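Putative mandelate racemase (Salmonella typhimurium, PDB 2O56) binds magnesium and is probably a hydro-lyase of the enolase superfamily, though its substrate is not known. Local coordinates at residues A[354-357]-A[358-362]; A[383-387]-A[388-392]; A[333-336]-A[337-340]; A[93-96]-A[97-101]; A[115-118]-A[119-122]. All blocks are in the same frame, centred on the assembly; numbering follows the deposited sequence.

The five contacts illustrate how the same local helical geometry is adapted to its setting. Contacts 3 and 4 lie wholly buried at the end and the start of longer helices, 328-340 and 93-114, where threonine or serine hydroxyls turn back onto backbone carbonyls. Contacts 1 and 2 are partly exposed: contact 1 spans a short helix and the turn after it, with bridging waters, whereas contact 2 opens a helix with a capping threonine and a salt bridge. The two touch through Thr361 and Thr386. Contact 5, mostly buried, is held chiefly by apolar packing and meets contact 3 where Tyr119 N bonds to His336 ND1, joining the N-terminal family region to the C-terminal one.

Contact 1: residues A[354-357]-A[358-362]; sequences LLEP and NTQTC
With chi1 at 59°, Thr359 sets OG1 between its own backbone N and carbonyl carbon, and this turns the hydroxyl back toward Leu354 and Leu355. A water bridges the gap there: it donates to Leu354 O at 2.6 Å and lies 2.8 Å from Thr359 OG1. Gln360 adopts a similar first torsion, 89°, and its side chain folds over the carbonyl of Glu356, with CB 3.3 Å from Glu356 O. Beyond that, its amide stands nearly perpendicular to the Glu356 carboxylate, the planes 80° apart. Gln360 NE2 gives a proton to a second water, which in turn donates to Pro357 O, so amide and carbonyl are tied together without touching. Underneath runs the backbone: Thr359 N reaches Leu355 O at 3.0 Å, and Gln360 N reaches Glu356 O likewise. Thr361 OG1 donates to Asn358 O at 2.7 Å, an acceptor it shares with Thr361 N. The amide of Asn358 is directed backward, where ND2 bonds to Ala353 O, and the side chain packs on Pro328 of helix 328-340. These features belong to a single-turn helix with Leu355 at the N-cap position, followed by a type I beta turn from Thr359 to Cys362.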
loop_
_atom_site.group_PDB
_atom_site.type_symbol
_atom_site.label_atom_id
_atom_site.label_comp_id
_atom_site.label_asym_id
_atom_site.label_seq_id
_atom_site.Cartn_x
_atom_site.Cartn_y
_atom_site.Cartn_z
ATOM N N LEU A 354 10.129 -11.585 45.922
ATOM C CA LEU A 354 11.180 -12.068 46.817
ATOM C C LEU A 354 10.679 -12.234 48.252
ATOM O O LEU A 354 11.327 -12.883 49.069
ATOM C CB LEU A 354 12.350 -11.076 46.815
ATOM C CG LEU A 354 13.065 -10.756 45.502
ATOM C CD1 LEU A 354 13.955 -9.521 45.675
ATOM C CD2 LEU A 354 13.888 -11.955 45.067
ATOM N N LEU A 355 9.529 -11.633 48.549
ATOM C CA LEU A 355 9.086 -11.439 49.923
ATOM C C LEU A 355 8.280 -12.624 50.433
ATOM O O LEU A 355 7.654 -13.333 49.648
ATOM C CB LEU A 355 8.260 -10.160 50.037
ATOM C CG LEU A 355 8.970 -8.860 49.668
ATOM C CD1 LEU A 355 8.028 -7.685 49.850
ATOM C CD2 LEU A 355 10.229 -8.671 50.506
ATOM N N GLU A 356 8.239 -12.769 51.747
ATOM C CA GLU A 356 7.548 -13.848 52.429
ATOM C C GLU A 356 6.133 -14.136 52.052
ATOM O O GLU A 356 5.821 -15.231 51.767
ATOM C CB GLU A 356 7.623 -13.662 53.930
ATOM C CG GLU A 356 8.917 -14.095 54.475
ATOM C CD GLU A 356 8.980 -15.566 54.584
ATOM O OE1 GLU A 356 8.006 -16.101 55.145
ATOM O OE2 GLU A 356 9.963 -16.185 54.123
ATOM N N PRO A 357 5.268 -13.156 52.087
ATOM C CA PRO A 357 3.859 -13.398 51.700
ATOM C C PRO A 357 3.653 -13.944 50.277
ATOM O O PRO A 357 2.640 -14.610 50.010
ATOM C CB PRO A 357 3.209 -12.014 51.838
ATOM C CG PRO A 357 4.099 -11.258 52.767
ATOM C CD PRO A 357 5.481 -11.750 52.485
ATOM N N ASN A 358 4.608 -13.667 49.385
ATOM C CA ASN A 358 4.636 -14.300 48.074
ATOM C C ASN A 358 5.182 -15.722 48.108
ATOM O O ASN A 358 4.525 -16.673 47.660
ATOM C CB ASN A 358 5.427 -13.453 47.076
ATOM C CG ASN A 358 5.240 -13.922 45.637
ATOM O OD1 ASN A 358 4.122 -13.943 45.119
ATOM N ND2 ASN A 358 6.333 -14.330 45.000
ATOM N N THR A 359 6.401 -15.869 48.620
ATOM C CA THR A 359 7.135 -17.105 48.432
ATOM C C THR A 359 6.567 -18.249 49.260
ATOM O O THR A 359 6.680 -19.407 48.864
ATOM C CB THR A 359 8.630 -16.956 48.747
ATOM O OG1 THR A 359 8.785 -16.528 50.102
ATOM C CG2 THR A 359 9.271 -15.943 47.819
ATOM N N GLN A 360 5.941 -17.917 50.391
ATOM C CA GLN A 360 5.410 -18.922 51.307
ATOM C C GLN A 360 4.167 -19.612 50.761
ATOM O O GLN A 360 3.754 -20.638 51.284
ATOM C CB GLN A 360 5.159 -18.331 52.707
ATOM C CG GLN A 360 3.760 -17.712 52.927
ATOM C CD GLN A 360 3.679 -16.745 54.127
ATOM O OE1 GLN A 360 4.555 -16.723 54.998
ATOM N NE2 GLN A 360 2.614 -15.941 54.164
ATOM N N THR A 361 3.576 -19.058 49.704
ATOM C CA THR A 361 2.416 -19.687 49.063
ATOM C C THR A 361 2.790 -20.994 48.391
ATOM O O THR A 361 1.927 -21.852 48.209
ATOM C CB THR A 361 1.684 -18.763 48.031
ATOM O OG1 THR A 361 2.563 -18.416 46.956
ATOM C CG2 THR A 361 1.171 -17.497 48.689
ATOM N N CYS A 362 4.073 -21.155 48.050
ATOM C CA CYS A 362 4.501 -22.289 47.213
ATOM C C CYS A 362 5.558 -23.195 47.834
ATOM O O CYS A 362 6.244 -22.791 48.757
ATOM C CB CYS A 362 4.918 -21.823 45.811
ATOM S SG CYS A 362 3.492 -21.274 44.815
HETATM O O HOH W 1 11.186 -15.140 50.317
HETATM O O HOH W 2 1.067 -15.336 51.854
#

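Contact 2: residues A[383-387]-A[388-392]; sequences QELTE and ETMKK
Thr386 and Thr389 meet in a classic helix N-cap, with Thr386 in the capping position of helix 387-392. Among the hydrogen bonds, the defining one runs from Thr389 N to Thr386 OG1, 3.1 Å long and fairly straight at 165°. The first torsion of Thr386, 64°, holds OG1 over the opening turn, where it accepts from the amide of Thr389. The hydroxyl of Thr389 lies 3.0 Å from the same oxygen, Thr386 OG1, the two side chains crossing at about a right angle, and it also has a weak bond with Thr361 O. Behind the cap the first regular helical bond follows, Met390 N to Thr386 O.

The apolar part is carried by Leu385 and Met390. Leu385 CB and Met390 CG approach to 3.8 Å, just before and within the helix, and both side chains rest on Phe41 of strand 39-44. This joins the helix to the antiparallel sheet of the N-terminal region. Leu385 O is buried beside the methionine without a polar partner in the model.

Charge governs the more exposed side. Glu387 and Lys391, one turn apart, form a salt bridge. Lys391 reaches the carboxylate through a chain bent at several torsions, and its ammonium group is gripped twice, by the carboxylate and by a backbone carbonyl. Glu387 OE1 receives Lys391 NZ on its anti side at 3.0 Å, whereas Glu387 O accepts Lys391 NZ at 2.8 Å and Lys391 N from the opposite face of its carbonyl plane.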
loop_
_atom_site.group_PDB
_atom_site.type_symbol
_atom_site.label_atom_id
_atom_site.label_comp_id
_atom_site.label_asym_id
_atom_site.label_seq_id
_atom_site.Cartn_x
_atom_site.Cartn_y
_atom_site.Cartn_z
ATOM N N GLN A 383 7.077 -26.296 40.500
ATOM C CA GLN A 383 6.456 -25.394 41.459
ATOM C C GLN A 383 5.027 -25.817 41.754
ATOM O O GLN A 383 4.318 -26.321 40.880
ATOM C CB GLN A 383 6.537 -23.941 40.980
ATOM C CG GLN A 383 6.227 -22.894 42.072
ATOM C CD GLN A 383 7.142 -22.985 43.298
ATOM O OE1 GLN A 383 6.996 -23.888 44.130
ATOM N NE2 GLN A 383 8.062 -22.016 43.437
ATOM N N GLU A 384 4.619 -25.652 43.011
ATOM C CA GLU A 384 3.344 -26.166 43.501
ATOM C C GLU A 384 2.958 -25.314 44.696
ATOM O O GLU A 384 3.824 -24.887 45.451
ATOM C CB GLU A 384 3.507 -27.609 44.006
ATOM C CG GLU A 384 3.630 -28.680 42.937
ATOM C CD GLU A 384 3.500 -30.083 43.501
ATOM O OE1 GLU A 384 3.427 -30.216 44.744
ATOM O OE2 GLU A 384 3.475 -31.044 42.700
ATOM N N LEU A 385 1.665 -25.090 44.893
ATOM C CA LEU A 385 1.191 -24.476 46.138
ATOM C C LEU A 385 1.465 -25.433 47.304
ATOM O O LEU A 385 1.468 -26.656 47.122
ATOM C CB LEU A 385 -0.310 -24.206 46.044
ATOM C CG LEU A 385 -0.836 -23.114 45.112
ATOM C CD1 LEU A 385 -2.333 -23.073 45.275
ATOM C CD2 LEU A 385 -0.215 -21.757 45.459
ATOM N N THR A 386 1.682 -24.887 48.493
ATOM C CA THR A 386 1.855 -25.742 49.687
ATOM C C THR A 386 0.511 -26.273 50.138
ATOM O O THR A 386 -0.518 -25.641 49.869
ATOM C CB THR A 386 2.433 -24.966 50.877
ATOM O OG1 THR A 386 1.498 -23.962 51.278
ATOM C CG2 THR A 386 3.753 -24.331 50.530
ATOM N N GLU A 387 0.523 -27.398 50.857
ATOM C CA GLU A 387 -0.699 -27.955 51.456
ATOM C C GLU A 387 -1.432 -26.961 52.360
ATOM O O GLU A 387 -2.663 -26.892 52.355
ATOM C CB GLU A 387 -0.391 -29.238 52.242
ATOM C CG GLU A 387 -0.130 -30.470 51.371
ATOM C CD GLU A 387 -1.318 -30.850 50.496
ATOM O OE1 GLU A 387 -2.480 -30.724 50.952
ATOM O OE2 GLU A 387 -1.085 -31.284 49.350
ATOM N N GLU A 388 -0.658 -26.194 53.123
ATOM C CA GLU A 388 -1.190 -25.192 54.056
ATOM C C GLU A 388 -1.968 -24.073 53.351
ATOM O O GLU A 388 -3.055 -23.686 53.784
ATOM C CB GLU A 388 -0.045 -24.581 54.869
ATOM C CG GLU A 388 -0.485 -23.524 55.877
ATOM C CD GLU A 388 0.588 -23.192 56.907
ATOM O OE1 GLU A 388 1.609 -23.915 56.971
ATOM O OE2 GLU A 388 0.408 -22.206 57.656
ATOM N N THR A 389 -1.386 -23.551 52.275
ATOM C CA THR A 389 -2.045 -22.577 51.422
ATOM C C THR A 389 -3.340 -23.151 50.828
ATOM O O THR A 389 -4.393 -22.500 50.852
ATOM C CB THR A 389 -1.072 -22.055 50.332
ATOM O OG1 THR A 389 0.013 -21.351 50.967
ATOM C CG2 THR A 389 -1.770 -21.099 49.385
ATOM N N MET A 390 -3.269 -24.378 50.325
ATOM C CA MET A 390 -4.436 -24.983 49.706
ATOM C C MET A 390 -5.569 -25.233 50.692
ATOM O O MET A 390 -6.745 -25.067 50.353
ATOM C CB MET A 390 -4.040 -26.244 48.977
ATOM C CG MET A 390 -3.174 -25.962 47.750
ATOM S SD MET A 390 -3.121 -27.378 46.632
ATOM C CE MET A 390 -1.773 -28.341 47.334
ATOM N N LYS A 391 -5.207 -25.606 51.917
ATOM C CA LYS A 391 -6.170 -25.798 53.009
ATOM C C LYS A 391 -6.986 -24.554 53.312
ATOM O O LYS A 391 -8.183 -24.655 53.527
ATOM C CB LYS A 391 -5.457 -26.276 54.280
ATOM C CG LYS A 391 -5.849 -27.669 54.731
ATOM C CD LYS A 391 -4.666 -28.626 54.686
ATOM C CE LYS A 391 -4.767 -29.586 53.510
ATOM N NZ LYS A 391 -4.520 -28.921 52.193
ATOM N N LYS A 392 -6.344 -23.382 53.322
ATOM C CA LYS A 392 -7.028 -22.142 53.701
ATOM C C LYS A 392 -7.465 -21.234 52.539
ATOM O O LYS A 392 -7.871 -20.094 52.756
ATOM C CB LYS A 392 -6.219 -21.357 54.749
ATOM C CG LYS A 392 -4.882 -20.823 54.288
ATOM C CD LYS A 392 -4.313 -19.829 55.301
ATOM C CE LYS A 392 -3.042 -19.160 54.769
ATOM N NZ LYS A 392 -1.790 -19.847 55.216
#

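Contact 3: residues A[333-336]-A[337-340]; sequences VALH and META
Helix 328-340 belongs to the C-terminal, barrel-like part of this enolase-superfamily protein, and its last two turns, 333-336 and 337-340, are buried throughout. The regular ladder begins with Met337 N to Val333 O and continues with Glu338 N to Ala334 O at 2.9 Å. At the next residue the pattern changes. Thr339 N bonds weakly to Leu335 O and His336 O, and the hydroxyl adds a shorter bond. Its first torsion of -63° puts OG1 beside its own backbone N, from where Thr339 OG1 donates to Leu335 O at 2.5 Å, tilted 28° from the carbonyl plane. Ala340 N then closes the segment on His336 O at 3.3 Å.

The side chain of Glu338 lies back along the helix, extended beyond CG, and passes close to the carbonyl of Ala334: CG comes within 3.1 Å of Ala334 O. Glu338 OE1 is 3.2 Å from Ala334 O, but these are two acceptors with no bond between them. The carboxylate finds its partners beyond the helix, within the protein: His347 ND1 bonds to OE1, and Ile322 N weakly to OE2. The side chain of the magnesium ligand Glu247 is about 11 Å from that of Glu338. His336 is held at both ring nitrogens, ND1 by Tyr119 N and NE2 by Ile381 O. Met337 packs on helix 302-314.

Since ND1 accepts from a backbone amide and NE2 faces a carbonyl, His336 is probably neutral with its proton on NE2. The short Thr339 hydroxyl bond probably makes up for the weak bonds of the amide.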
loop_
_atom_site.group_PDB
_atom_site.type_symbol
_atom_site.label_atom_id
_atom_site.label_comp_id
_atom_site.label_asym_id
_atom_site.label_seq_id
_atom_site.Cartn_x
_atom_site.Cartn_y
_atom_site.Cartn_z
ATOM N N VAL A 333 7.324 -20.719 35.390
ATOM C CA VAL A 333 7.025 -21.028 34.002
ATOM C C VAL A 333 7.715 -20.049 33.069
ATOM O O VAL A 333 8.182 -20.430 31.996
ATOM C CB VAL A 333 5.498 -21.160 33.703
ATOM C CG1 VAL A 333 4.866 -22.079 34.695
ATOM C CG2 VAL A 333 4.792 -19.818 33.730
ATOM N N ALA A 334 7.801 -18.791 33.498
ATOM C CA ALA A 334 8.651 -17.801 32.836
ATOM C C ALA A 334 10.103 -18.258 32.655
ATOM O O ALA A 334 10.655 -18.165 31.564
ATOM C CB ALA A 334 8.575 -16.476 33.563
ATOM N N LEU A 335 10.720 -18.757 33.728
ATOM C CA LEU A 335 12.099 -19.244 33.672
ATOM C C LEU A 335 12.334 -20.386 32.686
ATOM O O LEU A 335 13.360 -20.407 32.010
ATOM C CB LEU A 335 12.609 -19.626 35.066
ATOM C CG LEU A 335 12.626 -18.473 36.064
ATOM C CD1 LEU A 335 13.054 -18.979 37.428
ATOM C CD2 LEU A 335 13.516 -17.317 35.588
ATOM N N HIS A 336 11.392 -21.331 32.624
ATOM C CA HIS A 336 11.420 -22.405 31.649
ATOM C C HIS A 336 11.337 -21.934 30.198
ATOM O O HIS A 336 12.090 -22.398 29.332
ATOM C CB HIS A 336 10.285 -23.397 31.937
ATOM C CG HIS A 336 10.507 -24.243 33.160
ATOM N ND1 HIS A 336 11.406 -25.288 33.191
ATOM C CD2 HIS A 336 9.955 -24.188 34.397
ATOM C CE1 HIS A 336 11.404 -25.835 34.393
ATOM N NE2 HIS A 336 10.526 -25.192 35.142
ATOM N N MET A 337 10.412 -21.028 29.918
ATOM C CA MET A 337 10.256 -20.513 28.557
ATOM C C MET A 337 11.525 -19.764 28.187
ATOM O O MET A 337 12.085 -19.968 27.121
ATOM C CB MET A 337 9.051 -19.568 28.483
ATOM C CG MET A 337 8.642 -19.112 27.042
ATOM S SD MET A 337 7.942 -20.424 26.029
ATOM C CE MET A 337 6.360 -20.681 26.826
ATOM N N GLU A 338 11.972 -18.900 29.083
ATOM C CA GLU A 338 13.108 -18.035 28.794
ATOM C C GLU A 338 14.422 -18.825 28.661
ATOM O O GLU A 338 15.389 -18.334 28.087
ATOM C CB GLU A 338 13.214 -16.955 29.869
ATOM C CG GLU A 338 12.029 -15.991 29.838
ATOM C CD GLU A 338 11.968 -15.054 31.031
ATOM O OE1 GLU A 338 12.334 -15.477 32.146
ATOM O OE2 GLU A 338 11.523 -13.896 30.855
ATOM N N THR A 339 14.436 -20.051 29.185
ATOM C CA THR A 339 15.600 -20.927 29.093
ATOM C C THR A 339 15.698 -21.558 27.729
ATOM O O THR A 339 16.795 -21.690 27.183
ATOM C CB THR A 339 15.564 -22.042 30.185
ATOM O OG1 THR A 339 15.622 -21.435 31.469
ATOM C CG2 THR A 339 16.730 -23.000 30.064
ATOM N N ALA A 340 14.539 -21.955 27.188
ATOM C CA ALA A 340 14.476 -22.705 25.943
ATOM C C ALA A 340 14.547 -21.844 24.670
ATOM O O ALA A 340 15.169 -22.238 23.671
ATOM C CB ALA A 340 13.197 -23.532 25.914
#

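Contact 4: residues A[93-96]-A[97-101]; sequences GIFS and AAMSG
Residues 93-96 and 97-101 are successive turns at the start of helix 93-114, joined by a regular ladder of backbone bonds: Ala97 N to Gly93 O at 3.0 Å, Ala98 N to Ile94 O, and Met99 N to Phe95 O. Ser96 O has two donors. Besides Ser100 N, it takes the hydroxyl Ser100 OG at 2.6 Å, which arrives from above the carbonyl plane, 44° out of it. The first torsion of Ser100, -55°, keeps OG beside its own N and so above the preceding turn.

On a neighbouring flank of the helix, Phe95 and Met99 make a Met-aromatic contact in the conformer of Met99 described here, one of two. Met99 SD sits at the ring edge, 3.6 Å from Phe95 CE2 and 4.7 Å from the ring centroid, at 82° to the ring normal. Both belong to the N-terminal capping region typical of the enolase superfamily, and Met99 also packs against Trp78 and Met81 of helix 74-83. Phe95 meets Met58 of helix 52-66 and Val50 of a second subunit, whose Ile94 packs on Ile94 of this chain. Ser96 OG, anti to its backbone N, leads away from the turn and bonds to Thr299 O.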
loop_
_atom_site.group_PDB
_atom_site.type_symbol
_atom_site.label_atom_id
_atom_site.label_comp_id
_atom_site.label_asym_id
_atom_site.label_seq_id
_atom_site.Cartn_x
_atom_site.Cartn_y
_atom_site.Cartn_z
ATOM N N GLY A 93 -8.863 -10.837 27.300
ATOM C CA GLY A 93 -7.909 -11.014 28.395
ATOM C C GLY A 93 -8.360 -11.934 29.526
ATOM O O GLY A 93 -7.591 -12.746 30.007
ATOM N N ILE A 94 -9.611 -11.817 29.936
ATOM C CA ILE A 94 -10.186 -12.753 30.913
ATOM C C ILE A 94 -10.268 -14.166 30.342
ATOM O O ILE A 94 -9.870 -15.146 31.001
ATOM C CB ILE A 94 -11.612 -12.354 31.329
ATOM C CG1 ILE A 94 -11.679 -10.879 31.730
ATOM C CG2 ILE A 94 -12.170 -13.347 32.414
ATOM C CD1 ILE A 94 -10.696 -10.426 32.824
ATOM N N PHE A 95 -10.785 -14.275 29.121
ATOM C CA PHE A 95 -10.885 -15.571 28.477
ATOM C C PHE A 95 -9.509 -16.251 28.376
ATOM O O PHE A 95 -9.328 -17.390 28.809
ATOM C CB PHE A 95 -11.501 -15.448 27.089
ATOM C CG PHE A 95 -12.035 -16.745 26.587
ATOM C CD1 PHE A 95 -13.371 -17.049 26.733
ATOM C CD2 PHE A 95 -11.193 -17.703 26.038
ATOM C CE1 PHE A 95 -13.857 -18.255 26.313
ATOM C CE2 PHE A 95 -11.700 -18.937 25.619
ATOM C CZ PHE A 95 -13.025 -19.188 25.754
ATOM N N SER A 96 -8.547 -15.505 27.840
ATOM C CA SER A 96 -7.180 -15.963 27.635
ATOM C C SER A 96 -6.489 -16.372 28.929
ATOM O O SER A 96 -5.834 -17.407 28.962
ATOM C CB SER A 96 -6.359 -14.873 26.983
ATOM O OG SER A 96 -5.042 -15.319 26.751
ATOM N N ALA A 97 -6.619 -15.556 29.974
ATOM C CA ALA A 97 -5.962 -15.837 31.262
ATOM C C ALA A 97 -6.465 -17.122 31.917
ATOM O O ALA A 97 -5.694 -17.876 32.528
ATOM C CB ALA A 97 -6.088 -14.642 32.218
ATOM N N ALA A 98 -7.748 -17.401 31.766
ATOM C CA ALA A 98 -8.280 -18.690 32.218
ATOM C C ALA A 98 -7.803 -19.887 31.408
ATOM O O ALA A 98 -7.483 -20.916 31.990
ATOM C CB ALA A 98 -9.793 -18.660 32.302
ATOM N N MET A 99 -7.751 -19.749 30.079
ATOM C CA MET A 99 -7.131 -20.741 29.196
ATOM C C MET A 99 -5.703 -21.023 29.608
ATOM O O MET A 99 -5.257 -22.162 29.575
ATOM C CB MET A 99 -7.099 -20.238 27.749
ATOM C CG MET A 99 -8.371 -20.448 26.959
ATOM S SD MET A 99 -8.216 -19.624 25.364
ATOM C CE MET A 99 -7.506 -20.947 24.379
ATOM N N SER A 100 -4.983 -19.952 29.951
ATOM C CA SER A 100 -3.564 -20.016 30.258
ATOM C C SER A 100 -3.311 -20.825 31.522
ATOM O O SER A 100 -2.428 -21.677 31.536
ATOM C CB SER A 100 -3.000 -18.599 30.447
ATOM O OG SER A 100 -3.262 -17.789 29.306
ATOM N N GLY A 101 -4.092 -20.556 32.572
ATOM C CA GLY A 101 -3.996 -21.296 33.817
ATOM C C GLY A 101 -4.131 -22.780 33.598
ATOM O O GLY A 101 -3.321 -23.558 34.091
#

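Contact 5: residues A[115-118]-A[119-122]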
loop_
_atom_site.group_PDB
_atom_site.type_symbol
_atom_site.label_atom_id
_atom_site.label_comp_id
_atom_site.label_asym_id
_atom_site.label_seq_id
_atom_site.Cartn_x
_atom_site.Cartn_y
_atom_site.Cartn_z
ATOM N N GLY A 115 8.794 -37.229 33.941
ATOM C CA GLY A 115 9.883 -37.024 34.883
ATOM C C GLY A 115 10.867 -35.981 34.388
ATOM O O GLY A 115 12.049 -36.100 34.638
ATOM N N VAL A 116 10.372 -34.969 33.670
ATOM C CA VAL A 116 11.257 -34.005 33.005
ATOM C C VAL A 116 10.852 -32.548 33.242
ATOM O O VAL A 116 9.677 -32.202 33.240
ATOM C CB VAL A 116 11.399 -34.279 31.489
ATOM C CG1 VAL A 116 12.207 -35.563 31.235
ATOM C CG2 VAL A 116 10.041 -34.351 30.842
ATOM N N PRO A 117 11.853 -31.671 33.483
ATOM C CA PRO A 117 11.484 -30.265 33.640
ATOM C C PRO A 117 10.962 -29.626 32.341
ATOM O O PRO A 117 11.365 -30.011 31.236
ATOM C CB PRO A 117 12.800 -29.605 34.066
ATOM C CG PRO A 117 13.853 -30.500 33.485
ATOM C CD PRO A 117 13.309 -31.874 33.607
ATOM N N LEU A 118 10.078 -28.648 32.508
ATOM C CA LEU A 118 9.420 -27.965 31.402
ATOM C C LEU A 118 10.357 -27.478 30.299
ATOM O O LEU A 118 10.058 -27.695 29.130
ATOM C CB LEU A 118 8.539 -26.818 31.930
ATOM C CG LEU A 118 7.801 -25.911 30.939
ATOM C CD1 LEU A 118 6.887 -26.717 30.048
ATOM C CD2 LEU A 118 7.009 -24.854 31.699
ATOM N N TYR A 119 11.485 -26.855 30.658
ATOM C CA TYR A 119 12.396 -26.311 29.648
ATOM C C TYR A 119 12.842 -27.345 28.619
ATOM O O TYR A 119 12.973 -27.030 27.441
ATOM C CB TYR A 119 13.589 -25.551 30.279
ATOM C CG TYR A 119 14.662 -26.432 30.901
ATOM C CD1 TYR A 119 15.716 -26.933 30.128
ATOM C CD2 TYR A 119 14.620 -26.777 32.249
ATOM C CE1 TYR A 119 16.706 -27.757 30.683
ATOM C CE2 TYR A 119 15.624 -27.601 32.821
ATOM C CZ TYR A 119 16.650 -28.086 32.030
ATOM O OH TYR A 119 17.627 -28.907 32.567
ATOM N N LYS A 120 13.039 -28.588 29.058
ATOM C CA LYS A 120 13.463 -29.661 28.165
ATOM C C LYS A 120 12.344 -30.062 27.191
ATOM O O LYS A 120 12.612 -30.407 26.049
ATOM C CB LYS A 120 13.904 -30.892 28.971
ATOM C CG LYS A 120 15.258 -30.800 29.578
ATOM C CD LYS A 120 15.653 -32.115 30.223
ATOM C CE LYS A 120 17.132 -32.116 30.521
ATOM N NZ LYS A 120 17.584 -33.382 31.162
ATOM N N MET A 121 11.098 -30.000 27.647
ATOM C CA MET A 121 9.953 -30.221 26.778
ATOM C C MET A 121 9.707 -29.057 25.822
ATOM O O MET A 121 9.044 -29.230 24.813
ATOM C CB MET A 121 8.697 -30.464 27.607
ATOM C CG MET A 121 8.839 -31.607 28.617
ATOM S SD MET A 121 7.246 -31.992 29.337
ATOM C CE MET A 121 7.039 -30.613 30.417
ATOM N N LEU A 122 10.248 -27.879 26.137
ATOM C CA LEU A 122 10.154 -26.732 25.242
ATOM C C LEU A 122 11.370 -26.612 24.304
ATOM O O LEU A 122 11.523 -25.622 23.598
ATOM C CB LEU A 122 9.974 -25.439 26.065
ATOM C CG LEU A 122 8.640 -25.307 26.813
ATOM C CD1 LEU A 122 8.613 -24.052 27.617
ATOM C CD2 LEU A 122 7.437 -25.344 25.826
#
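Leu118 packs tightly against Met121 and Leu122 on the inner side of helix 118-121. A first torsion of 177° places Leu118 CG beside its carbonyl carbon, and Leu118 CD1 comes to 3.9 Å from Met121 CE, the two side chains crossing at about a right angle, while CG itself lies 3.9 Å from Leu122 CD1. Val116, just before the turn, adds CG2 against Met121 CG at 3.7 Å in the conformer described here, one of two. Around this group lie Trp107 of helix 93-114 and Ile303 of helix 302-314, and Trp114 of a third subunit covers Val116, Lys120 and Met121.

Pro117 meets the ring of Tyr119 obliquely, its CG 3.5 Å from Tyr119 CE2. The tyrosine first torsion of 75° brings the ring beside the proline. Its hydroxyl continues to Glu377 OE1.

The more open side belongs to Lys120, which is partly exposed despite that tryptophan and whose extended chain runs past the proline with CD at 4.1 Å from Pro117 CG. Backbone bonding here is modest: Lys120 N reaches Pro117 O at 3.1 Å from above the carbonyl plane, and Leu122 N reaches Leu118 O only weakly.

Gly115, with positive phi, closes helix 93-114, and Pro117 then occupies the N-cap position of a single-turn helix that packs on helix 328-340, at the junction between the N-terminal capping region and the barrel domain of the enolase superfamily.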